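Local atomic coordinates of mannosylglycerate hydrolase MGH1-like glycoside hydrolase domain-containing protein (Thermus thermophilus, PDB entry 2Z07), a protein that probably hydrolyses mannosylglycerate, a solute made in response to osmotic stress in thermophiles, to mannose and glycerate, and glucosylglycerate to glucose and glycerate. Residues Tyr30-Asp35 with Leu69-Phe74; Ile39-Thr44 with Ala412-Phe417; Lys134-His139 with Tyr260-Trp265. All coordinates share one frame; numbering follows the deposited sequence.

Contact 1 of 3, residues Tyr30-Asp35 with Leu69-Phe74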
# COMPACT_ATOMS: atom_id res chain seq x y z
N TYR A 30 -0.27 -18.29 1.31
CA TYR A 30 0.71 -17.31 1.78
C TYR A 30 -0.01 -16.01 2.10
O TYR A 30 -0.94 -15.62 1.39
CB TYR A 30 1.78 -17.02 0.72
CG TYR A 30 2.51 -18.22 0.18
CD1 TYR A 30 2.86 -19.29 1.02
CD2 TYR A 30 2.89 -18.28 -1.16
CE1 TYR A 30 3.59 -20.37 0.53
CE2 TYR A 30 3.62 -19.36 -1.66
CZ TYR A 30 3.96 -20.40 -0.81
OH TYR A 30 4.69 -21.45 -1.30
N GLN A 31 0.42 -15.34 3.16
CA GLN A 31 -0.19 -14.09 3.56
C GLN A 31 0.66 -12.90 3.13
O GLN A 31 1.89 -12.92 3.24
CB GLN A 31 -0.40 -14.06 5.07
CG GLN A 31 -0.86 -12.72 5.62
CD GLN A 31 -1.28 -12.80 7.07
OE1 GLN A 31 -0.73 -13.57 7.84
NE2 GLN A 31 -2.26 -11.98 7.45
N TRP A 32 -0.01 -11.86 2.63
CA TRP A 32 0.66 -10.64 2.18
C TRP A 32 0.37 -9.46 3.10
O TRP A 32 -0.77 -9.23 3.50
CB TRP A 32 0.23 -10.30 0.76
CG TRP A 32 0.78 -11.21 -0.28
CD1 TRP A 32 0.59 -12.56 -0.37
CD2 TRP A 32 1.59 -10.83 -1.40
NE1 TRP A 32 1.24 -13.05 -1.49
CE2 TRP A 32 1.86 -12.01 -2.13
CE3 TRP A 32 2.11 -9.61 -1.85
CZ2 TRP A 32 2.64 -12.00 -3.30
CZ3 TRP A 32 2.88 -9.60 -3.01
CH2 TRP A 32 3.14 -10.79 -3.72
N LEU A 33 1.42 -8.71 3.42
CA LEU A 33 1.33 -7.55 4.30
C LEU A 33 0.35 -6.49 3.82
O LEU A 33 -0.62 -6.18 4.51
CB LEU A 33 2.73 -6.92 4.46
CG LEU A 33 2.85 -5.52 5.06
CD1 LEU A 33 2.38 -5.52 6.51
CD2 LEU A 33 4.29 -5.06 4.98
N TRP A 34 0.60 -5.93 2.64
CA TRP A 34 -0.26 -4.88 2.11
C TRP A 34 -1.70 -5.37 1.94
O TRP A 34 -2.65 -4.74 2.42
CB TRP A 34 0.31 -4.37 0.78
CG TRP A 34 -0.13 -2.97 0.42
CD1 TRP A 34 -0.58 -2.00 1.28
CD2 TRP A 34 -0.11 -2.37 -0.88
NE1 TRP A 34 -0.83 -0.84 0.59
CE2 TRP A 34 -0.55 -1.03 -0.74
CE3 TRP A 34 0.25 -2.83 -2.16
CZ2 TRP A 34 -0.64 -0.15 -1.82
CZ3 TRP A 34 0.16 -1.95 -3.24
CH2 TRP A 34 -0.28 -0.63 -3.06
N ASP A 35 -1.86 -6.50 1.26
CA ASP A 35 -3.18 -7.08 1.01
C ASP A 35 -3.98 -7.35 2.27
O ASP A 35 -5.17 -7.00 2.34
CB ASP A 35 -3.04 -8.37 0.20
CG ASP A 35 -2.39 -8.15 -1.15
OD1 ASP A 35 -1.19 -7.79 -1.18
OD2 ASP A 35 -3.08 -8.33 -2.18
N LEU A 69 8.27 -6.09 8.84
CA LEU A 69 7.13 -6.90 8.43
C LEU A 69 7.42 -7.23 6.98
O LEU A 69 7.51 -6.33 6.14
CB LEU A 69 5.81 -6.13 8.54
CG LEU A 69 5.04 -6.22 9.85
CD1 LEU A 69 4.54 -7.65 10.06
CD2 LEU A 69 5.94 -5.79 11.01
N PRO A 70 7.59 -8.52 6.66
CA PRO A 70 7.88 -8.99 5.30
C PRO A 70 6.67 -8.81 4.40
O PRO A 70 5.54 -8.89 4.87
CB PRO A 70 8.24 -10.46 5.52
CG PRO A 70 7.30 -10.85 6.63
CD PRO A 70 7.42 -9.67 7.58
N HIS A 71 6.89 -8.58 3.12
CA HIS A 71 5.76 -8.39 2.24
C HIS A 71 4.99 -9.69 2.05
O HIS A 71 3.87 -9.70 1.54
CB HIS A 71 6.21 -7.78 0.90
CG HIS A 71 6.69 -8.76 -0.12
ND1 HIS A 71 7.80 -9.57 0.08
CD2 HIS A 71 6.26 -9.02 -1.38
CE1 HIS A 71 8.03 -10.27 -1.01
NE2 HIS A 71 7.11 -9.96 -1.91
N ILE A 72 5.61 -10.79 2.49
CA ILE A 72 5.00 -12.11 2.40
C ILE A 72 5.39 -13.02 3.55
O ILE A 72 6.56 -13.08 3.95
CB ILE A 72 5.41 -12.85 1.10
CG1 ILE A 72 4.97 -12.06 -0.13
CG2 ILE A 72 4.78 -14.24 1.09
CD1 ILE A 72 5.47 -12.66 -1.43
N VAL A 73 4.40 -13.73 4.08
CA VAL A 73 4.60 -14.70 5.15
C VAL A 73 4.22 -16.02 4.47
O VAL A 73 3.10 -16.18 3.98
CB VAL A 73 3.65 -14.44 6.35
CG1 VAL A 73 3.86 -15.49 7.41
CG2 VAL A 73 3.92 -13.05 6.93
N PHE A 74 5.16 -16.96 4.42
CA PHE A 74 4.90 -18.25 3.78
C PHE A 74 4.36 -19.28 4.77
O PHE A 74 5.07 -20.21 5.15
CB PHE A 74 6.19 -18.77 3.13
CG PHE A 74 6.73 -17.88 2.06
CD1 PHE A 74 6.04 -17.73 0.85
CD2 PHE A 74 7.90 -17.15 2.26
CE1 PHE A 74 6.51 -16.87 -0.13
CE2 PHE A 74 8.38 -16.28 1.28
CZ PHE A 74 7.68 -16.14 0.08
O HOH W 1 2.49 -7.43 1.03

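Contact 2 of 3, residues Ile39-Thr44 with Ala412-Phe417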
# COMPACT_ATOMS: atom_id res chain seq x y z
N ILE A 39 -7.69 -6.15 3.37
CA ILE A 39 -8.65 -7.23 3.57
C ILE A 39 -9.29 -7.15 4.96
O ILE A 39 -10.47 -7.45 5.12
CB ILE A 39 -7.97 -8.60 3.35
CG1 ILE A 39 -7.52 -8.70 1.89
CG2 ILE A 39 -8.94 -9.73 3.70
CD1 ILE A 39 -6.65 -9.92 1.59
N ALA A 40 -8.51 -6.72 5.95
CA ALA A 40 -9.02 -6.61 7.30
C ALA A 40 -10.21 -5.65 7.33
O ALA A 40 -11.20 -5.91 8.02
CB ALA A 40 -7.92 -6.12 8.25
N LEU A 41 -10.12 -4.55 6.59
CA LEU A 41 -11.22 -3.59 6.54
C LEU A 41 -12.46 -4.30 5.99
O LEU A 41 -13.58 -4.05 6.44
CB LEU A 41 -10.88 -2.40 5.63
CG LEU A 41 -9.75 -1.49 6.11
CD1 LEU A 41 -9.49 -0.42 5.07
CD2 LEU A 41 -10.12 -0.86 7.44
N GLY A 42 -12.25 -5.19 5.03
CA GLY A 42 -13.35 -5.93 4.45
C GLY A 42 -14.06 -6.82 5.46
O GLY A 42 -15.29 -6.90 5.46
N TRP A 43 -13.28 -7.48 6.32
CA TRP A 43 -13.84 -8.37 7.33
C TRP A 43 -14.66 -7.66 8.40
O TRP A 43 -15.48 -8.29 9.07
CB TRP A 43 -12.72 -9.18 8.01
CG TRP A 43 -12.23 -10.34 7.20
CD1 TRP A 43 -11.04 -10.44 6.55
CD2 TRP A 43 -12.94 -11.56 6.93
NE1 TRP A 43 -10.95 -11.64 5.89
CE2 TRP A 43 -12.11 -12.35 6.10
CE3 TRP A 43 -14.20 -12.05 7.30
CZ2 TRP A 43 -12.49 -13.62 5.64
CZ3 TRP A 43 -14.58 -13.31 6.84
CH2 TRP A 43 -13.73 -14.08 6.02
N THR A 44 -14.46 -6.35 8.56
CA THR A 44 -15.22 -5.61 9.55
C THR A 44 -16.71 -5.66 9.21
O THR A 44 -17.57 -5.46 10.07
CB THR A 44 -14.80 -4.11 9.63
OG1 THR A 44 -15.09 -3.45 8.39
CG2 THR A 44 -13.31 -4.01 9.93
N ALA A 412 -12.62 -7.00 -3.29
CA ALA A 412 -13.84 -7.44 -2.62
C ALA A 412 -13.96 -6.79 -1.24
O ALA A 412 -15.03 -6.32 -0.85
CB ALA A 412 -13.85 -8.96 -2.48
N ALA A 413 -12.84 -6.77 -0.52
CA ALA A 413 -12.80 -6.18 0.81
C ALA A 413 -13.13 -4.69 0.77
O ALA A 413 -13.88 -4.19 1.61
CB ALA A 413 -11.42 -6.39 1.43
N LEU A 414 -12.57 -3.99 -0.20
CA LEU A 414 -12.82 -2.56 -0.34
C LEU A 414 -14.22 -2.31 -0.87
O LEU A 414 -14.81 -1.27 -0.60
CB LEU A 414 -11.76 -1.91 -1.24
CG LEU A 414 -10.65 -1.12 -0.52
CD1 LEU A 414 -10.45 -1.60 0.92
CD2 LEU A 414 -9.37 -1.26 -1.31
N ALA A 415 -14.76 -3.26 -1.63
CA ALA A 415 -16.12 -3.10 -2.13
C ALA A 415 -17.01 -3.06 -0.89
O ALA A 415 -17.89 -2.22 -0.76
CB ALA A 415 -16.50 -4.27 -3.02
N LEU A 416 -16.73 -3.98 0.04
CA LEU A 416 -17.48 -4.08 1.29
C LEU A 416 -17.29 -2.86 2.19
O LEU A 416 -18.26 -2.25 2.63
CB LEU A 416 -17.06 -5.34 2.05
CG LEU A 416 -17.57 -6.68 1.51
CD1 LEU A 416 -16.81 -7.82 2.17
CD2 LEU A 416 -19.07 -6.81 1.78
N PHE A 417 -16.04 -2.51 2.45
CA PHE A 417 -15.74 -1.38 3.31
C PHE A 417 -16.23 -0.07 2.71
O PHE A 417 -16.73 0.81 3.41
CB PHE A 417 -14.23 -1.29 3.56
CG PHE A 417 -13.84 -0.24 4.55
CD1 PHE A 417 -14.13 -0.42 5.91
CD2 PHE A 417 -13.23 0.94 4.14
CE1 PHE A 417 -13.80 0.57 6.83
CE2 PHE A 417 -12.91 1.93 5.06
CZ PHE A 417 -13.19 1.75 6.41

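Contact 3 of 3, residues Lys134-His139 with Tyr260-Trp265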
# COMPACT_ATOMS: atom_id res chain seq x y z
N LYS A 134 4.04 -3.47 18.43
CA LYS A 134 4.47 -4.16 17.21
C LYS A 134 4.43 -3.18 16.03
O LYS A 134 5.29 -3.22 15.15
CB LYS A 134 3.55 -5.35 16.93
CG LYS A 134 3.63 -6.43 18.00
CD LYS A 134 2.54 -7.47 17.84
CE LYS A 134 2.62 -8.50 18.94
NZ LYS A 134 3.91 -9.24 18.87
N LEU A 135 3.42 -2.32 16.03
CA LEU A 135 3.31 -1.31 14.98
C LEU A 135 4.48 -0.35 15.16
O LEU A 135 5.16 0.01 14.20
CB LEU A 135 1.98 -0.55 15.10
CG LEU A 135 0.74 -1.21 14.51
CD1 LEU A 135 -0.50 -0.41 14.88
CD2 LEU A 135 0.88 -1.29 12.99
N LEU A 136 4.71 0.07 16.41
CA LEU A 136 5.80 0.98 16.72
C LEU A 136 7.11 0.39 16.19
O LEU A 136 7.89 1.07 15.54
CB LEU A 136 5.93 1.17 18.24
CG LEU A 136 5.77 2.57 18.84
CD1 LEU A 136 6.44 2.58 20.21
CD2 LEU A 136 6.40 3.63 17.94
N ALA A 137 7.31 -0.89 16.48
CA ALA A 137 8.52 -1.60 16.05
C ALA A 137 8.69 -1.63 14.54
O ALA A 137 9.80 -1.49 14.04
CB ALA A 137 8.51 -3.03 16.61
N PHE A 138 7.59 -1.80 13.81
CA PHE A 138 7.66 -1.83 12.35
C PHE A 138 8.05 -0.45 11.81
O PHE A 138 8.95 -0.33 10.97
CB PHE A 138 6.32 -2.28 11.75
CG PHE A 138 6.30 -2.30 10.24
CD1 PHE A 138 7.40 -2.74 9.51
CD2 PHE A 138 5.16 -1.88 9.53
CE1 PHE A 138 7.38 -2.78 8.11
CE2 PHE A 138 5.13 -1.91 8.14
CZ PHE A 138 6.24 -2.36 7.42
N HIS A 139 7.38 0.60 12.30
CA HIS A 139 7.72 1.95 11.86
C HIS A 139 9.17 2.27 12.21
O HIS A 139 9.89 2.87 11.42
CB HIS A 139 6.80 2.99 12.51
CG HIS A 139 5.46 3.11 11.85
ND1 HIS A 139 4.63 2.03 11.65
CD2 HIS A 139 4.80 4.19 11.38
CE1 HIS A 139 3.51 2.44 11.08
NE2 HIS A 139 3.58 3.74 10.91
N TYR A 260 6.49 9.80 21.79
CA TYR A 260 7.80 10.39 21.53
C TYR A 260 8.37 10.11 20.13
O TYR A 260 8.55 11.03 19.34
CB TYR A 260 8.79 9.92 22.61
CG TYR A 260 10.19 10.49 22.49
CD1 TYR A 260 11.10 9.99 21.56
CD2 TYR A 260 10.60 11.55 23.30
CE1 TYR A 260 12.38 10.52 21.43
CE2 TYR A 260 11.89 12.10 23.19
CZ TYR A 260 12.77 11.57 22.25
OH TYR A 260 14.03 12.11 22.12
N GLU A 261 8.64 8.85 19.83
CA GLU A 261 9.22 8.50 18.53
C GLU A 261 8.33 8.84 17.33
O GLU A 261 8.83 9.24 16.28
CB GLU A 261 9.56 7.01 18.46
CG GLU A 261 10.58 6.55 19.48
CD GLU A 261 10.78 5.05 19.44
OE1 GLU A 261 11.45 4.56 18.51
OE2 GLU A 261 10.23 4.37 20.33
N ILE A 262 7.03 8.67 17.49
CA ILE A 262 6.10 8.93 16.40
C ILE A 262 6.10 10.41 16.01
O ILE A 262 6.07 10.75 14.83
CB ILE A 262 4.66 8.50 16.78
CG1 ILE A 262 4.68 7.06 17.30
CG2 ILE A 262 3.74 8.59 15.56
CD1 ILE A 262 3.38 6.63 17.97
N GLU A 263 6.13 11.28 17.02
CA GLU A 263 6.14 12.72 16.80
C GLU A 263 7.30 13.13 15.89
O GLU A 263 7.13 13.95 14.99
CB GLU A 263 6.22 13.46 18.14
CG GLU A 263 4.87 13.54 18.86
CD GLU A 263 4.94 14.14 20.25
OE1 GLU A 263 5.84 14.97 20.51
OE2 GLU A 263 4.08 13.80 21.08
N GLU A 264 8.48 12.55 16.13
CA GLU A 264 9.65 12.84 15.33
C GLU A 264 9.44 12.44 13.88
O GLU A 264 9.80 13.17 12.97
CB GLU A 264 10.88 12.10 15.86
CG GLU A 264 11.26 12.43 17.28
CD GLU A 264 12.59 11.81 17.66
OE1 GLU A 264 12.72 10.56 17.57
OE2 GLU A 264 13.51 12.55 18.05
N TRP A 265 8.88 11.25 13.66
CA TRP A 265 8.65 10.78 12.29
C TRP A 265 7.65 11.67 11.55
O TRP A 265 7.79 11.93 10.35
CB TRP A 265 8.15 9.33 12.30
CG TRP A 265 9.07 8.35 12.99
CD1 TRP A 265 10.44 8.36 12.98
CD2 TRP A 265 8.69 7.18 13.72
NE1 TRP A 265 10.93 7.28 13.67
CE2 TRP A 265 9.88 6.54 14.13
CE3 TRP A 265 7.46 6.62 14.07
CZ2 TRP A 265 9.87 5.35 14.88
CZ3 TRP A 265 7.44 5.44 14.81
CH2 TRP A 265 8.65 4.82 15.21

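Contact 1 of 3, residues Tyr30-Asp35 with Leu69-Phe74
Q31 and V73 form an antiparallel hydrogen-bonded pair that satisfies both of their backbone N-H and C=O groups. Q31 N gives to V73 O at 2.9 Å and V73 N to Q31 O at 2.8 Å. The next bond is looser: L33 N reaches H71 O at 3.2 Å, well above that carbonyl's plane. H71 O also accepts from a water, 2.7 Å from the water oxygen, which in turn takes the N-H of W34. Two amides at the start of helix 33-43 are thus served, one directly and one through water, by a single carbonyl.

Within the non-hydrogen-bonded pair W32 and I72, CG1 of I72 sits 3.8 Å from the centroid of the six-membered ring of W32, over its face, and the edge of the H71 imidazole is turned toward the face of the same indole. With CG anti to the carbonyl carbon (chi1 -72°), the indole of W32 runs alongside I72. F74 meets Y30 in a T-shaped stack, its CD1 edge over the centre of the phenol ring with the planes at 89°. L33 crosses L69 at about a right angle. H71 ND1 bonds to S99 OG, and Q31 NE2 to S36 OG and E54 O.

W32, L33, W34 and D35 probably bind substrate, as in a nearly identical enzyme. The pairing therefore holds the backbone from Q31 to L33 directly and W34 through water, while the indole of W32 is held by apolar and aromatic contacts, with a cation-pi partner in K191.

Contact 2 of 3, residues Ile39-Thr44 with Ala412-Phe417
The short segments of helices 33-43 and 409-418 cross at 46°, with axes 7.4 Å apart at their closest, a close approach centred on G42 and A413, whose CA atoms are 3.7 Å apart. Here the two backbones meet: G42 CA lies 3.4 Å from A413 O in a CA-H...O contact. The methyl of A413 fits against the main chain of the first helix, with CB 3.6 Å from both I39 CA and G42 CA. A side chain on G42 would run into that methyl, so the absence of one is what permits this spacing.

On one flank L416 brings CD1 to the carbonyl oxygen of G42. L41 and F417 fill the other: CB of L41 lies over the phenyl face, offset toward the rim and 4.1 Å from the ring centroid, in a CH-pi contact, while CD1 and CD2 of L41 reach farther round the ring. F417 holds CG anti to its own N (chi1 -174°), which lays the ring across L41. OG1 of T44 stands at the edge of this ring and donates to L41 O at 2.5 Å; T44 N also gives to that oxygen. Y113 of helix 107-117 meets F417 edge-to-face.

The glycine-to-alanine crossing is close helix packing built from small residues. It joins an early helix to the C-terminal one within the helix-rich catalytic domain of a family 63 glycoside hydrolase, consistent with the (alpha/alpha)6 barrel of this family.

Contact 3 of 3, residues Lys134-His139 with Tyr260-Trp265
W265 meets H139 and L136 through the far end of its indole. CZ3 comes to 3.4 Å from H139 CB, and CH2 to 3.7 Å from CD2 of L136, whose side chain crosses the indole at about a right angle. The same leucine branch also touches I262 CG1 at 3.9 Å, while its other methyl, CD1, lies near OE2 of E261.

The axes of the two segments stand 11.0 Å apart, and the gap is spanned by side chains. W265 carries CG anti to its carbonyl carbon (chi1 -58°), directing the indole across to helix 121-146; the carbonyl oxygen of E261 lies 3.3 Å above one face, toward the rim, and H139 O lies beyond the opposite face. Y143, a turn onward from H139, stacks on the indole. The carboxylate of E261 has its salt-bridge partner in R140, so charge joins the helices just beside the apolar patch. H139 makes a weak bond from ND1 to L135 O, 3.3 Å long, and packs against L241, A244 and N245 of helix 235-254.

Cutting W265 back to an alanine would probably open a gap beside H139 CB and L136 CD2 and deprive Y143 of its stacking partner. No hydrogen bond links the two segments themselves: they are held by van der Waals contact of aliphatic and aromatic groups, with the E261-R140 salt bridge beside these contacts.

Contacts 1 and 2 share helix 33-43, one at its start and the other near its end, with centres about 17 Å apart, and their segments alternate along the chain. Contact 3 follows contact 1 in series, its centre about 20 Å from that of contact 1, and both of its segments fall between those of contact 2, whose centre is about 26 Å away and which does not touch it. F138 of helix 121-146 bridges contacts 1 and 3: its CE1 is 3.5 Å from L69 N, and its CZ packs on L33. L33, one of the probable substrate-binding residues, is thus backed by helix 121-146, while helix 33-43 ties contact 1 to the C-terminal helix 409-418.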